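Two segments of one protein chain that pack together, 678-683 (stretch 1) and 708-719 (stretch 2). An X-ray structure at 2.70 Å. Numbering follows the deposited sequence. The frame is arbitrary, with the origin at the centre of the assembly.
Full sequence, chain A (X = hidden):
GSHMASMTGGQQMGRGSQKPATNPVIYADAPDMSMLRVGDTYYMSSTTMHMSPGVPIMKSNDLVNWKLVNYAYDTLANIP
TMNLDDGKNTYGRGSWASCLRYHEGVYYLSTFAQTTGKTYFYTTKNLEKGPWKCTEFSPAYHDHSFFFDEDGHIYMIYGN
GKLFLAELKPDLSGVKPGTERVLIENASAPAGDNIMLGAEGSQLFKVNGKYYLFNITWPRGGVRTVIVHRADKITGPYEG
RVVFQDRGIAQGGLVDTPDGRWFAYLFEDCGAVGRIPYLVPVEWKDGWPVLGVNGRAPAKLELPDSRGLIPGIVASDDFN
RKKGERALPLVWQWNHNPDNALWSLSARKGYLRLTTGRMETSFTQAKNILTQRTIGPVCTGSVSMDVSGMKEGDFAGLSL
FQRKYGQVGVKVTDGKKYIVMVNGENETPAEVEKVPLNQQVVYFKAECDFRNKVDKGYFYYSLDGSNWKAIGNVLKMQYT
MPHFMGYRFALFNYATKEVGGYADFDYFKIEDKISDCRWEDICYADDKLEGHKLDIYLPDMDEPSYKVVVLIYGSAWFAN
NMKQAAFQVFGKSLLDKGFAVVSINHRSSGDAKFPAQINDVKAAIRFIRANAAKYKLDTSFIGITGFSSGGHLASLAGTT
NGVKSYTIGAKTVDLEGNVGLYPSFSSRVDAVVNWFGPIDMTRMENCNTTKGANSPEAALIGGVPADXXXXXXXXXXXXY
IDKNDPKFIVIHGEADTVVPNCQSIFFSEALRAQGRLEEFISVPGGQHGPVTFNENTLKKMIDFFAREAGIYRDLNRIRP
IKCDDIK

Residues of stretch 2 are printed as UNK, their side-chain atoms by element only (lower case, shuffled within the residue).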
# COMPACT_ATOMS: atom_id res chain seq x y z
N PRO A 678 -29.20 -20.47 0.83
CA PRO A 678 -30.38 -20.88 0.06
C PRO A 678 -29.99 -22.02 -0.89
O PRO A 678 -28.83 -22.09 -1.31
CB PRO A 678 -30.79 -19.59 -0.66
CG PRO A 678 -29.49 -18.81 -0.83
CD PRO A 678 -28.65 -19.18 0.38
N ILE A 679 -30.93 -22.91 -1.21
CA ILE A 679 -30.63 -24.10 -2.00
C ILE A 679 -31.69 -24.28 -3.10
O ILE A 679 -31.37 -24.29 -4.29
CB ILE A 679 -30.49 -25.34 -1.08
CG1 ILE A 679 -29.06 -25.49 -0.55
CG2 ILE A 679 -30.95 -26.62 -1.78
CD1 ILE A 679 -28.77 -24.72 0.72
N ASP A 680 -32.96 -24.44 -2.68
CA ASP A 680 -34.04 -24.75 -3.60
C ASP A 680 -35.01 -23.56 -3.64
O ASP A 680 -35.83 -23.40 -2.74
CB ASP A 680 -34.75 -26.04 -3.20
CG ASP A 680 -35.79 -26.52 -4.19
OD1 ASP A 680 -35.71 -26.15 -5.37
OD2 ASP A 680 -36.69 -27.26 -3.76
N MET A 681 -34.92 -22.76 -4.71
CA MET A 681 -35.70 -21.53 -4.81
C MET A 681 -37.13 -21.86 -5.26
O MET A 681 -38.00 -20.99 -5.26
CB MET A 681 -35.07 -20.52 -5.77
CG MET A 681 -33.57 -20.34 -5.60
SD MET A 681 -33.01 -20.24 -3.88
CE MET A 681 -31.29 -20.70 -4.11
N THR A 682 -37.38 -23.13 -5.63
CA THR A 682 -38.73 -23.61 -5.95
C THR A 682 -39.56 -23.74 -4.66
O THR A 682 -40.78 -23.82 -4.72
CB THR A 682 -38.70 -24.94 -6.71
OG1 THR A 682 -38.31 -25.98 -5.81
CG2 THR A 682 -37.76 -24.94 -7.90
N ARG A 683 -38.88 -23.76 -3.51
CA ARG A 683 -39.51 -23.85 -2.20
C ARG A 683 -38.88 -22.84 -1.24
O ARG A 683 -38.69 -23.13 -0.06
CB ARG A 683 -39.38 -25.28 -1.67
CG ARG A 683 -39.94 -26.34 -2.62
CD ARG A 683 -39.90 -27.73 -2.04
NE ARG A 683 -38.58 -28.33 -2.17
CZ ARG A 683 -38.05 -29.17 -1.29
NH1 ARG A 683 -38.66 -29.42 -0.15
NH2 ARG A 683 -36.90 -29.76 -1.55
N UNK A 708 -39.68 -19.93 -14.59
CA UNK A 708 -38.31 -20.44 -14.81
C UNK A 708 -38.00 -21.49 -13.73
O UNK A 708 -37.04 -21.37 -12.97
c UNK A 708 -37.28 -19.30 -14.84
o UNK A 708 -38.31 -18.54 -16.86
c UNK A 708 -37.37 -18.44 -16.08
n UNK A 708 -36.39 -17.57 -16.28
N UNK A 709 -38.83 -22.53 -13.69
CA UNK A 709 -38.79 -23.56 -12.66
C UNK A 709 -37.63 -24.52 -12.94
O UNK A 709 -37.02 -25.05 -12.01
c UNK A 709 -39.93 -25.54 -10.47
c UNK A 709 -40.74 -24.51 -11.24
c UNK A 709 -42.19 -24.93 -11.33
c UNK A 709 -40.15 -24.28 -12.63
N UNK A 710 -37.33 -24.73 -14.23
CA UNK A 710 -36.17 -25.51 -14.70
C UNK A 710 -34.86 -24.89 -14.18
O UNK A 710 -34.06 -25.58 -13.54
o UNK A 710 -37.97 -27.05 -16.14
o UNK A 710 -37.28 -26.37 -18.12
c UNK A 710 -36.12 -25.56 -16.23
c UNK A 710 -37.21 -26.39 -16.88
N UNK A 711 -34.65 -23.61 -14.48
CA UNK A 711 -33.41 -22.90 -14.15
C UNK A 711 -33.18 -22.92 -12.62
O UNK A 711 -32.05 -23.10 -12.17
c UNK A 711 -32.14 -20.68 -14.45
c UNK A 711 -33.44 -21.46 -14.66
c UNK A 711 -30.96 -21.06 -16.96
s UNK A 711 -30.66 -21.41 -15.22
N UNK A 712 -34.26 -22.78 -11.84
CA UNK A 712 -34.16 -22.80 -10.38
C UNK A 712 -33.60 -24.14 -9.89
O UNK A 712 -32.90 -24.19 -8.87
c UNK A 712 -35.00 -20.07 -9.66
c UNK A 712 -37.26 -20.91 -8.96
c UNK A 712 -36.08 -21.12 -9.91
c UNK A 712 -35.54 -22.54 -9.76
N UNK A 713 -33.92 -25.23 -10.60
CA UNK A 713 -33.41 -26.56 -10.28
C UNK A 713 -31.94 -26.68 -10.70
O UNK A 713 -31.14 -27.34 -10.02
c UNK A 713 -34.25 -27.63 -10.94
N UNK A 714 -31.58 -26.04 -11.81
CA UNK A 714 -30.23 -26.10 -12.34
C UNK A 714 -29.24 -25.43 -11.38
O UNK A 714 -28.08 -25.83 -11.34
c UNK A 714 -30.18 -25.44 -13.73
c UNK A 714 -30.64 -26.32 -14.89
c UNK A 714 -30.72 -25.51 -16.18
c UNK A 714 -29.73 -27.52 -15.07
N UNK A 715 -29.69 -24.42 -10.62
CA UNK A 715 -28.80 -23.72 -9.68
C UNK A 715 -28.94 -24.30 -8.27
O UNK A 715 -28.22 -23.90 -7.36
c UNK A 715 -29.04 -22.20 -9.72
c UNK A 715 -30.36 -21.67 -9.16
c UNK A 715 -30.70 -20.34 -9.81
c UNK A 715 -30.30 -21.49 -7.65
N UNK A 716 -29.86 -25.26 -8.10
CA UNK A 716 -30.04 -26.02 -6.86
C UNK A 716 -28.93 -27.06 -6.73
O UNK A 716 -28.82 -27.95 -7.56
c UNK A 716 -31.71 -27.44 -5.56
n UNK A 716 -32.99 -27.70 -5.31
c UNK A 716 -31.42 -26.68 -6.84
o UNK A 716 -30.81 -27.79 -4.81
N UNK A 717 -28.07 -26.99 -5.68
CA UNK A 717 -27.01 -27.97 -5.49
C UNK A 717 -27.49 -29.43 -5.34
O UNK A 717 -26.77 -30.34 -5.74
c UNK A 717 -26.71 -26.09 -3.99
c UNK A 717 -28.07 -25.95 -4.64
c UNK A 717 -26.32 -27.54 -4.18
N UNK A 718 -28.69 -29.63 -4.77
CA UNK A 718 -29.26 -30.97 -4.53
C UNK A 718 -29.21 -31.80 -5.82
O UNK A 718 -28.85 -32.97 -5.79
c UNK A 718 -30.68 -30.89 -3.93
c UNK A 718 -32.03 -30.31 -1.82
c UNK A 718 -31.43 -32.20 -4.11
c UNK A 718 -30.66 -30.45 -2.46
N UNK A 719 -29.56 -31.18 -6.95
CA UNK A 719 -29.59 -31.80 -8.27
C UNK A 719 -28.36 -32.71 -8.50
O UNK A 719 -28.50 -33.77 -9.09
c UNK A 719 -29.72 -31.30 -10.77
o UNK A 719 -30.84 -29.96 -9.11
c UNK A 719 -29.67 -30.74 -9.37

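Position 708 carries two side-chain carbons, the second bearing one oxygen and one nitrogen, and its side chain is out of reach, CB at 708 lying 9.0 Å from Thr682 CG2; this planar amide end identifies Asn708. Position 709 has four carbons forked at the second. The CA-to-CB bond points sideways, but the end of the side chain comes nearer, and one fork tip reaches the methyl of Thr682; this is Leu709, with CD2 3.4 Å from Thr682 CG2.

At 710, two carbons end in two oxygens, and the CA-to-CB bond points away from stretch 1. The carboxylate marks Asp710, which makes no contact here and has an oxygen hydrogen-bonded elsewhere in the structure. Position 711 is an unbranched chain of two carbons, a sulfur and a terminal carbon, out of reach of stretch 1, a thioether that can only be Met711.

Position 712 returns to four carbons forked at the second, now with CA-to-CB directed toward stretch 1, where the side chain meets Met681 and the methyl of Thr682. It is Leu712, buried, with CD1 3.9 Å from Met681 CB and 3.8 Å from Met681 O, while its CB lies 3.8 Å from Thr682 CG2. A single carbon at 713, whose CB stays 5.4 Å from Thr682 CG2, defines Ala713. Position 714 repeats the forked four-carbon pattern, its side chain buried but out of reach of stretch 1, giving Leu714.

Position 715 is again four carbons forked at the second. Although CA-to-CB points sideways, the end comes nearer, and one fork tip packs against the terminal methyl of Met681. This is Leu715, both chi angles p, with CD1 3.8 Å from Met681 CE. At 716, two carbons end in one oxygen and one nitrogen; the nitrogen faces the carboxylate of Asp680 and the oxygen faces Ile679. This is Asn716. Its ND2 lies 3.1 Å from Asp680 OD1, while OD1 of Asn716 accepts a hydrogen bond from the backbone N of position 718 at 2.8 Å, so the amide oxygen braces its own turn.

At 717, three carbons close onto the backbone nitrogen, and the ring meets Ile679. This is Pro717, with CD 3.7 Å from Ile679 O and 4.1 Å from Ile679 CG2. At 718 the four carbons fork at the first, one arm two carbons long; CA-to-CB points toward stretch 1 and the longer arm reaches Ile679. This is Ile718, with CD1 3.8 Å from Ile679 CG2. Finally, 719 has one carbon carrying an oxygen and a carbon, out of reach: Thr719, whose OG1 donates to Ala713 O at 2.8 Å, tying the 3-10 segment back to the helix.

The contact, burying 469 Å² in all, is mainly apolar. Met681 and Thr682 meet the leucines of the helix and the turn after it, whereas Ile679 faces Asn716, Pro717 and Ile718. Between these patches, Asp680 is held within its own stretch by a hydrogen bond from Thr682 OG1 to Asp680 OD1 (2.6 Å) and a salt bridge from Arg683 NE to Asp680 OD2 (2.7 Å). The backbone adds a CA-H...O contact, Asn716 CA to Ile679 O at 3.4 Å.

Stretch 2 708-719: NLDMLALLNPIT
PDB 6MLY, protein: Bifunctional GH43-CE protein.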